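Local coordinates for ORF131 protein (Ralstonia metallidurans, PDB 2WTP) that binds copper, probably with a change of conformation, and probably takes part in heavy-metal resistance, at residues Ser58-Ile63 with Gly78-Phe83; Lys88-Thr93 with Pro110-Ser115. All blocks are in the same frame, centred on the assembly; numbering follows the deposited sequence.

Interaction 1: Ser58-Ile63 with Gly78-Phe83; sequences SQASRI and GETVAF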
ATOM      1  N   SER A  58      10.042   1.135  15.539  1.00 10.52           N
ATOM      2  CA  SER A  58      10.815   2.364  15.446  1.00 11.63           C
ATOM      3  C   SER A  58      11.575   2.536  14.144  1.00 11.01           C
ATOM      4  O   SER A  58      12.082   3.616  13.855  1.00 12.68           O
ATOM      5  CB  SER A  58      11.780   2.425  16.651  1.00 14.42           C
ATOM      6  OG  SER A  58      12.741   1.415  16.496  1.00 19.37           O
ATOM      7  N   GLN A  59      11.659   1.485  13.320  1.00  8.62           N
ATOM      8  CA  GLN A  59      12.312   1.571  12.016  1.00  7.89           C
ATOM      9  C   GLN A  59      11.313   1.609  10.848  1.00  7.74           C
ATOM     10  O   GLN A  59      11.747   1.648   9.714  1.00 10.34           O
ATOM     11  CB  GLN A  59      13.283   0.370  11.874  1.00 10.04           C
ATOM     12  CG  GLN A  59      14.520   0.606  12.784  1.00  9.70           C
ATOM     13  CD  GLN A  59      15.385   1.773  12.355  1.00  8.98           C
ATOM     14  OE1 GLN A  59      15.795   1.809  11.188  1.00 11.58           O
ATOM     15  NE2 GLN A  59      15.682   2.675  13.277  1.00 11.64           N
ATOM     16  N   ALA A  60      10.028   1.542  11.167  1.00  8.10           N
ATOM     17  CA  ALA A  60       9.056   1.522  10.065  1.00  7.96           C
ATOM     18  C   ALA A  60       8.841   2.909   9.505  1.00  9.49           C
ATOM     19  O   ALA A  60       8.784   3.900  10.230  1.00  9.44           O
ATOM     20  CB  ALA A  60       7.724   0.980  10.631  1.00  9.35           C
ATOM     21  N   SER A  61       8.587   2.949   8.189  1.00  8.76           N
ATOM     22  CA  SER A  61       8.393   4.225   7.505  1.00  8.25           C
ATOM     23  C   SER A  61       6.907   4.576   7.428  1.00  8.44           C
ATOM     24  O   SER A  61       6.565   5.698   7.062  1.00  8.55           O
ATOM     25  CB  SER A  61       8.935   4.227   6.083  1.00  8.73           C
ATOM     26  OG  SER A  61       8.628   3.064   5.401  1.00 10.81           O
ATOM     27  N   ARG A  62       5.999   3.664   7.759  1.00  8.22           N
ATOM     28  CA  ARG A  62       4.557   3.969   7.856  1.00  8.60           C
ATOM     29  C   ARG A  62       3.865   2.898   8.720  1.00  8.66           C
ATOM     30  O   ARG A  62       4.473   1.828   8.904  1.00  8.52           O
ATOM     31  CB  ARG A  62       3.875   4.057   6.512  1.00  8.60           C
ATOM     32  CG  ARG A  62       4.008   2.744   5.698  1.00  8.61           C
ATOM     33  CD  ARG A  62       3.122   2.765   4.381  1.00 10.18           C
ATOM     34  NE  ARG A  62       3.586   1.704   3.490  1.00  9.59           N
ATOM     35  CZ  ARG A  62       2.846   1.228   2.515  1.00 10.20           C
ATOM     36  NH1 ARG A  62       1.589   1.573   2.390  1.00  9.71           N
ATOM     37  NH2 ARG A  62       3.417   0.373   1.682  1.00 10.79           N
ATOM     38  N   ILE A  63       2.667   3.188   9.179  1.00  9.04           N
ATOM     39  CA  ILE A  63       1.868   2.181   9.933  1.00  9.28           C
ATOM     40  C   ILE A  63       0.609   2.000   9.106  1.00 10.91           C
ATOM     41  O   ILE A  63      -0.119   2.998   8.737  1.00 11.79           O
ATOM     42  CB  ILE A  63       1.473   2.745  11.295  1.00  9.73           C
ATOM     43  CG1 ILE A  63       2.689   2.956  12.120  1.00 12.78           C
ATOM     44  CG2 ILE A  63       0.595   1.750  12.030  1.00 13.31           C
ATOM     45  CD1 ILE A  63       2.422   3.728  13.447  1.00 19.54           C
ATOM     46  N   GLY A  78      12.391  -4.590   0.578  1.00  7.37           N
ATOM     47  CA  GLY A  78      13.206  -3.840   1.524  1.00  9.55           C
ATOM     48  C   GLY A  78      12.485  -2.863   2.411  1.00  8.02           C
ATOM     49  O   GLY A  78      13.078  -2.275   3.282  1.00 11.83           O
ATOM     50  N   GLU A  79      11.203  -2.625   2.123  1.00  7.31           N
ATOM     51  CA  GLU A  79      10.487  -1.627   2.979  1.00  7.26           C
ATOM     52  C   GLU A  79      10.221  -2.140   4.362  1.00  7.03           C
ATOM     53  O   GLU A  79       9.949  -3.386   4.513  1.00  7.42           O
ATOM     54  CB  GLU A  79       9.150  -1.341   2.291  1.00  8.67           C
ATOM     55  CG  GLU A  79       8.360  -0.069   2.819  1.00  9.68           C
ATOM     56  CD  GLU A  79       6.995   0.183   2.110  1.00 12.59           C
ATOM     57  OE1 GLU A  79       6.673  -0.489   1.165  1.00 12.94           O
ATOM     58  OE2 GLU A  79       6.259   1.062   2.617  1.00 14.27           O
ATOM     59  N   THR A  80      10.292  -1.298   5.387  1.00  8.17           N
ATOM     60  CA  THR A  80       9.963  -1.699   6.743  1.00  7.72           C
ATOM     61  C   THR A  80       8.637  -1.008   7.067  1.00  8.51           C
ATOM     62  O   THR A  80       8.507   0.205   7.037  1.00  9.84           O
ATOM     63  CB  THR A  80      11.016  -1.285   7.791  1.00 10.30           C
ATOM     64  OG1 THR A  80      12.252  -1.926   7.444  1.00 10.80           O
ATOM     65  CG2 THR A  80      10.587  -1.774   9.188  1.00 11.53           C
ATOM     66  N   VAL A  81       7.623  -1.829   7.339  1.00  8.72           N
ATOM     67  CA  VAL A  81       6.209  -1.378   7.488  1.00  9.02           C
ATOM     68  C   VAL A  81       5.696  -1.903   8.771  1.00  8.54           C
ATOM     69  O   VAL A  81       5.929  -3.110   9.113  1.00 10.86           O
ATOM     70  CB  VAL A  81       5.339  -1.969   6.320  1.00 10.50           C
ATOM     71  CG1 VAL A  81       3.919  -1.500   6.473  1.00 13.43           C
ATOM     72  CG2 VAL A  81       5.886  -1.495   4.949  1.00 11.74           C
ATOM     73  N   ALA A  82       4.979  -1.070   9.502  1.00  8.04           N
ATOM     74  CA  ALA A  82       4.297  -1.554  10.700  1.00 10.77           C
ATOM     75  C   ALA A  82       2.832  -1.711  10.416  1.00  9.45           C
ATOM     76  O   ALA A  82       2.249  -0.981   9.555  1.00 12.01           O
ATOM     77  CB  ALA A  82       4.517  -0.521  11.854  1.00 10.58           C
ATOM     78  N   PHE A  83       2.262  -2.781  10.972  1.00  9.19           N
ATOM     79  CA  PHE A  83       0.852  -3.064  10.767  1.00  9.49           C
ATOM     80  C   PHE A  83       0.145  -2.990  12.100  1.00 10.52           C
ATOM     81  O   PHE A  83       0.649  -3.531  13.104  1.00 13.16           O
ATOM     82  CB  PHE A  83       0.717  -4.480  10.210  1.00  9.31           C
ATOM     83  CG  PHE A  83       1.281  -4.643   8.795  1.00  9.82           C
ATOM     84  CD1 PHE A  83       0.493  -4.409   7.685  1.00  8.77           C
ATOM     85  CD2 PHE A  83       2.655  -4.932   8.609  1.00  9.88           C
ATOM     86  CE1 PHE A  83       1.040  -4.590   6.370  1.00  8.20           C
ATOM     87  CE2 PHE A  83       3.203  -5.074   7.350  1.00  8.86           C
ATOM     88  CZ  PHE A  83       2.387  -4.882   6.210  1.00  9.89           C
TER
HETATM   89  O   HOH W   1      10.965   1.507   4.823  1.00 11.97           O
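Arg62 and Glu79 carry the charged part of this contact. The arginine chain, extended from CG to NE, crosses the glutamate at about a right angle and grips it side-on: Arg62 NE lies 2.9 Å from Glu79 OE2 in a salt bridge, and Arg62 NH2 donates to the same oxygen at 3.1 Å. Both nitrogens come from one face of the carboxylate, on the syn side of OE2, although the guanidinium and carboxylate planes are only 10° apart. Tyr72 of the second subunit also bonds OE2 and packs on Arg62, which places this buried ion pair at the dimer interface. Within the chain, Arg62 NH2 reaches Asn74 O and Glu79 OE1 takes the N-H of Asp76.

Backbone bonds join the loop to strand 80-85. Ser61 N donates almost straight to Thr80 O (3.0 Å), and Ala82 N donates to Arg62 O. The second bond marks the start of parallel pairing: Ile63 bridges Ala82 where strand 63-65 joins the edge of a mixed four-stranded sheet. One water links Ser61 OG to Thr80 N, and that hydroxyl also bonds Tyr72 of the second subunit.

Apolar contacts gather on the sheet face that carries Ala82 and Ile63. Ala60 CB sits 3.7 Å from Ala82 CB, which Ile63 CG1 approaches to 3.9 Å. Thr80 CG2, anti to its own backbone N, lies 3.7 Å from Ala60 CA.

Interaction 2: Lys88-Thr93 with Pro110-Ser115; sequences KIVAWT and PDLPGS
Lys88, Val90 and Leu112 make a small surface contact, by van der Waals packing without a hydrogen bond between the segments, where the loop after helix 105-108 meets one face of strand 88-94. Leu112 supplies the central methyl. Its CG stands anti to the backbone N (chi1 -173°), and Leu112 CD1 beyond it lies 3.6 Å from Lys88 O and 4.1 Å from Val90 CG2. Both strand side chains slide past the leucine in the opposite direction, Lys88 CG passing Leu112 CD1 at 4.0 Å.

Leu112 also opens a type II beta turn that runs to Ser115, with Gly114 at its third position. Ser115 N closes the turn on Leu112 O at 3.2 Å, and Ser115 OG lies within hydrogen-bonding reach of both Leu112 O and Met109 O. Inward, Leu112 reaches Phe83 and Ala85 of the neighbouring strand 80-85, while Met109 touches Val90, so the loop covers parts of two adjacent strands.

Farther out, the aliphatic part of Lys88 lies over the loop. Lys88 CE comes within 3.3 Å of Asp111 O, and Lys88 CD meets Pro113 CD at 3.9 Å, the lysine crossing the proline ring at about a right angle. The ammonium does not pair with the Asp111 carboxylate: Lys88 NZ is 6.3 Å from Asp111 OD2.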
ATOM      1  N   LYS A  88      -2.385  -2.833  18.889  1.00 17.99           N
ATOM      2  CA  LYS A  88      -1.290  -3.784  18.712  1.00 15.61           C
ATOM      3  C   LYS A  88      -0.591  -3.493  17.356  1.00 16.38           C
ATOM      4  O   LYS A  88      -1.260  -3.360  16.332  1.00 13.06           O
ATOM      5  CB  LYS A  88      -1.746  -5.193  18.663  1.00 19.46           C
ATOM      6  CG  LYS A  88      -0.630  -6.153  18.760  1.00 30.42           C
ATOM      7  CD  LYS A  88      -1.205  -7.520  18.762  1.00 31.85           C
ATOM      8  CE  LYS A  88      -0.205  -8.611  19.194  1.00 43.96           C
ATOM      9  NZ  LYS A  88       1.191  -8.159  19.187  1.00 40.50           N
ATOM     10  N   ILE A  89       0.729  -3.317  17.405  1.00 17.40           N
ATOM     11  CA  ILE A  89       1.527  -2.991  16.220  1.00 13.61           C
ATOM     12  C   ILE A  89       2.598  -4.038  16.061  1.00 13.05           C
ATOM     13  O   ILE A  89       3.384  -4.348  17.009  1.00 18.02           O
ATOM     14  CB  ILE A  89       2.083  -1.537  16.321  1.00 14.01           C
ATOM     15  CG1 ILE A  89       0.930  -0.562  16.390  1.00 17.62           C
ATOM     16  CG2 ILE A  89       3.026  -1.301  15.138  1.00 15.40           C
ATOM     17  CD1 ILE A  89       1.322   0.854  16.751  1.00 20.75           C
ATOM     18  N   VAL A  90       2.710  -4.592  14.852  1.00 12.82           N
ATOM     19  CA  VAL A  90       3.779  -5.557  14.529  1.00 12.83           C
ATOM     20  C   VAL A  90       4.445  -5.080  13.232  1.00 10.08           C
ATOM     21  O   VAL A  90       3.723  -4.809  12.251  1.00 11.38           O
ATOM     22  CB  VAL A  90       3.219  -6.994  14.364  1.00 13.19           C
ATOM     23  CG1 VAL A  90       4.318  -7.956  13.954  1.00 12.62           C
ATOM     24  CG2 VAL A  90       2.610  -7.458  15.716  1.00 17.39           C
ATOM     25  N   ALA A  91       5.770  -5.030  13.168  1.00 10.01           N
ATOM     26  CA  ALA A  91       6.472  -4.540  11.974  1.00  9.64           C
ATOM     27  C   ALA A  91       7.292  -5.593  11.259  1.00  8.04           C
ATOM     28  O   ALA A  91       7.592  -6.659  11.845  1.00  8.65           O
ATOM     29  CB  ALA A  91       7.411  -3.378  12.389  1.00 11.62           C
ATOM     30  N   TRP A  92       7.527  -5.379   9.980  1.00  7.97           N
ATOM     31  CA  TRP A  92       8.214  -6.345   9.111  1.00  7.50           C
ATOM     32  C   TRP A  92       9.080  -5.609   8.146  1.00  7.19           C
ATOM     33  O   TRP A  92       8.649  -4.572   7.595  1.00  8.91           O
ATOM     34  CB  TRP A  92       7.076  -7.143   8.398  1.00  9.17           C
ATOM     35  CG  TRP A  92       7.622  -8.306   7.683  1.00  7.62           C
ATOM     36  CD1 TRP A  92       7.926  -8.373   6.353  1.00  7.24           C
ATOM     37  CD2 TRP A  92       7.826  -9.637   8.235  1.00  8.55           C
ATOM     38  NE1 TRP A  92       8.359  -9.694   6.008  1.00  7.73           N
ATOM     39  CE2 TRP A  92       8.311 -10.449   7.161  1.00  7.44           C
ATOM     40  CE3 TRP A  92       7.677 -10.205   9.519  1.00 10.69           C
ATOM     41  CZ2 TRP A  92       8.566 -11.843   7.366  1.00  9.38           C
ATOM     42  CZ3 TRP A  92       8.017 -11.549   9.696  1.00 10.26           C
ATOM     43  CH2 TRP A  92       8.484 -12.321   8.614  1.00 11.81           C
ATOM     44  N   THR A  93      10.248  -6.180   7.815  1.00  7.16           N
ATOM     45  CA  THR A  93      11.070  -5.715   6.726  1.00  7.45           C
ATOM     46  C   THR A  93      10.986  -6.706   5.593  1.00  7.02           C
ATOM     47  O   THR A  93      11.411  -7.857   5.727  1.00  8.21           O
ATOM     48  CB  THR A  93      12.554  -5.528   7.122  1.00  8.06           C
ATOM     49  OG1 THR A  93      12.615  -4.592   8.231  1.00 10.78           O
ATOM     50  CG2 THR A  93      13.394  -4.970   5.931  1.00  9.21           C
ATOM     51  N   PRO A 110       0.957 -13.915  12.641  1.00 14.74           N
ATOM     52  CA  PRO A 110      -0.240 -14.615  13.098  1.00 14.96           C
ATOM     53  C   PRO A 110      -0.804 -14.039  14.403  1.00 17.97           C
ATOM     54  O   PRO A 110      -2.001 -14.227  14.623  1.00 26.10           O
ATOM     55  CB  PRO A 110       0.256 -16.053  13.292  1.00 20.61           C
ATOM     56  CG  PRO A 110       1.690 -15.991  13.311  1.00 19.91           C
ATOM     57  CD  PRO A 110       2.139 -14.772  12.498  1.00 14.00           C
ATOM     58  N   ASP A 111       0.006 -13.316  15.159  1.00 15.36           N
ATOM     59  CA  ASP A 111      -0.529 -12.779  16.398  1.00 20.85           C
ATOM     60  C   ASP A 111      -1.151 -11.414  16.257  1.00 22.27           C
ATOM     61  O   ASP A 111      -1.611 -10.827  17.263  1.00 24.86           O
ATOM     62  CB  ASP A 111       0.575 -12.765  17.469  1.00 26.02           C
ATOM     63  CG  ASP A 111       0.949 -14.184  17.922  1.00 43.43           C
ATOM     64  OD1 ASP A 111       0.091 -15.131  17.791  1.00 47.39           O
ATOM     65  OD2 ASP A 111       2.108 -14.362  18.398  1.00 58.23           O
ATOM     66  N   LEU A 112      -1.195 -10.858  15.044  1.00 14.21           N
ATOM     67  CA  LEU A 112      -1.885  -9.591  14.814  1.00 15.10           C
ATOM     68  C   LEU A 112      -3.292  -9.894  14.403  1.00 16.49           C
ATOM     69  O   LEU A 112      -3.555 -10.439  13.336  1.00 15.23           O
ATOM     70  CB  LEU A 112      -1.163  -8.810  13.727  1.00 13.20           C
ATOM     71  CG  LEU A 112      -1.737  -7.451  13.582  1.00 13.83           C
ATOM     72  CD1 LEU A 112      -1.292  -6.568  14.790  1.00 16.51           C
ATOM     73  CD2 LEU A 112      -1.158  -6.937  12.308  1.00 18.36           C
ATOM     74  N   PRO A 113      -4.264  -9.591  15.260  1.00 15.55           N
ATOM     75  CA  PRO A 113      -5.619 -10.030  14.926  1.00 15.38           C
ATOM     76  C   PRO A 113      -6.152  -9.404  13.645  1.00 15.98           C
ATOM     77  O   PRO A 113      -5.957  -8.227  13.397  1.00 18.25           O
ATOM     78  CB  PRO A 113      -6.472  -9.551  16.162  1.00 18.55           C
ATOM     79  CG  PRO A 113      -5.463  -9.549  17.217  1.00 19.30           C
ATOM     80  CD  PRO A 113      -4.159  -9.001  16.621  1.00 14.18           C
ATOM     81  N   GLY A 114      -6.806 -10.204  12.786  1.00 15.98           N
ATOM     82  CA  GLY A 114      -7.348  -9.715  11.522  1.00 16.73           C
ATOM     83  C   GLY A 114      -6.374  -9.750  10.354  1.00 13.35           C
ATOM     84  O   GLY A 114      -6.719  -9.348   9.227  1.00 16.97           O
ATOM     85  N   SER A 115      -5.137 -10.173  10.618  1.00 13.67           N
ATOM     86  CA  SER A 115      -4.117 -10.205   9.555  1.00 15.39           C
ATOM     87  C   SER A 115      -4.384 -11.297   8.519  1.00 13.36           C
ATOM     88  O   SER A 115      -4.051 -11.123   7.343  1.00 10.47           O
ATOM     89  CB  SER A 115      -2.730 -10.442  10.163  1.00 11.17           C
ATOM     90  OG  SER A 115      -2.700 -11.671  10.856  1.00 13.68           O
TER

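In the fold
Interactions 1 and 2, their centres 12 Å apart, illustrate how one sheet can serve two different neighbours. Strands 80-85 and 88-94 follow each other in the chain and pair antiparallel, with Phe83 N 2.8 Å from Val90 O in a probable hydrogen bond. Thr80 OG1 and Thr93 OG1 probably share another, also at 2.8 Å, and Ala82 CB packs on Ile89 CG2 at 3.7 Å. Interaction 1 adds strand 63-65 and faces the second subunit, whereas no other chain of the assembly touches 88-93 or 110-115. The Glu79 side chain lies about 10 Å from a bound copper ion, too far to coordinate it.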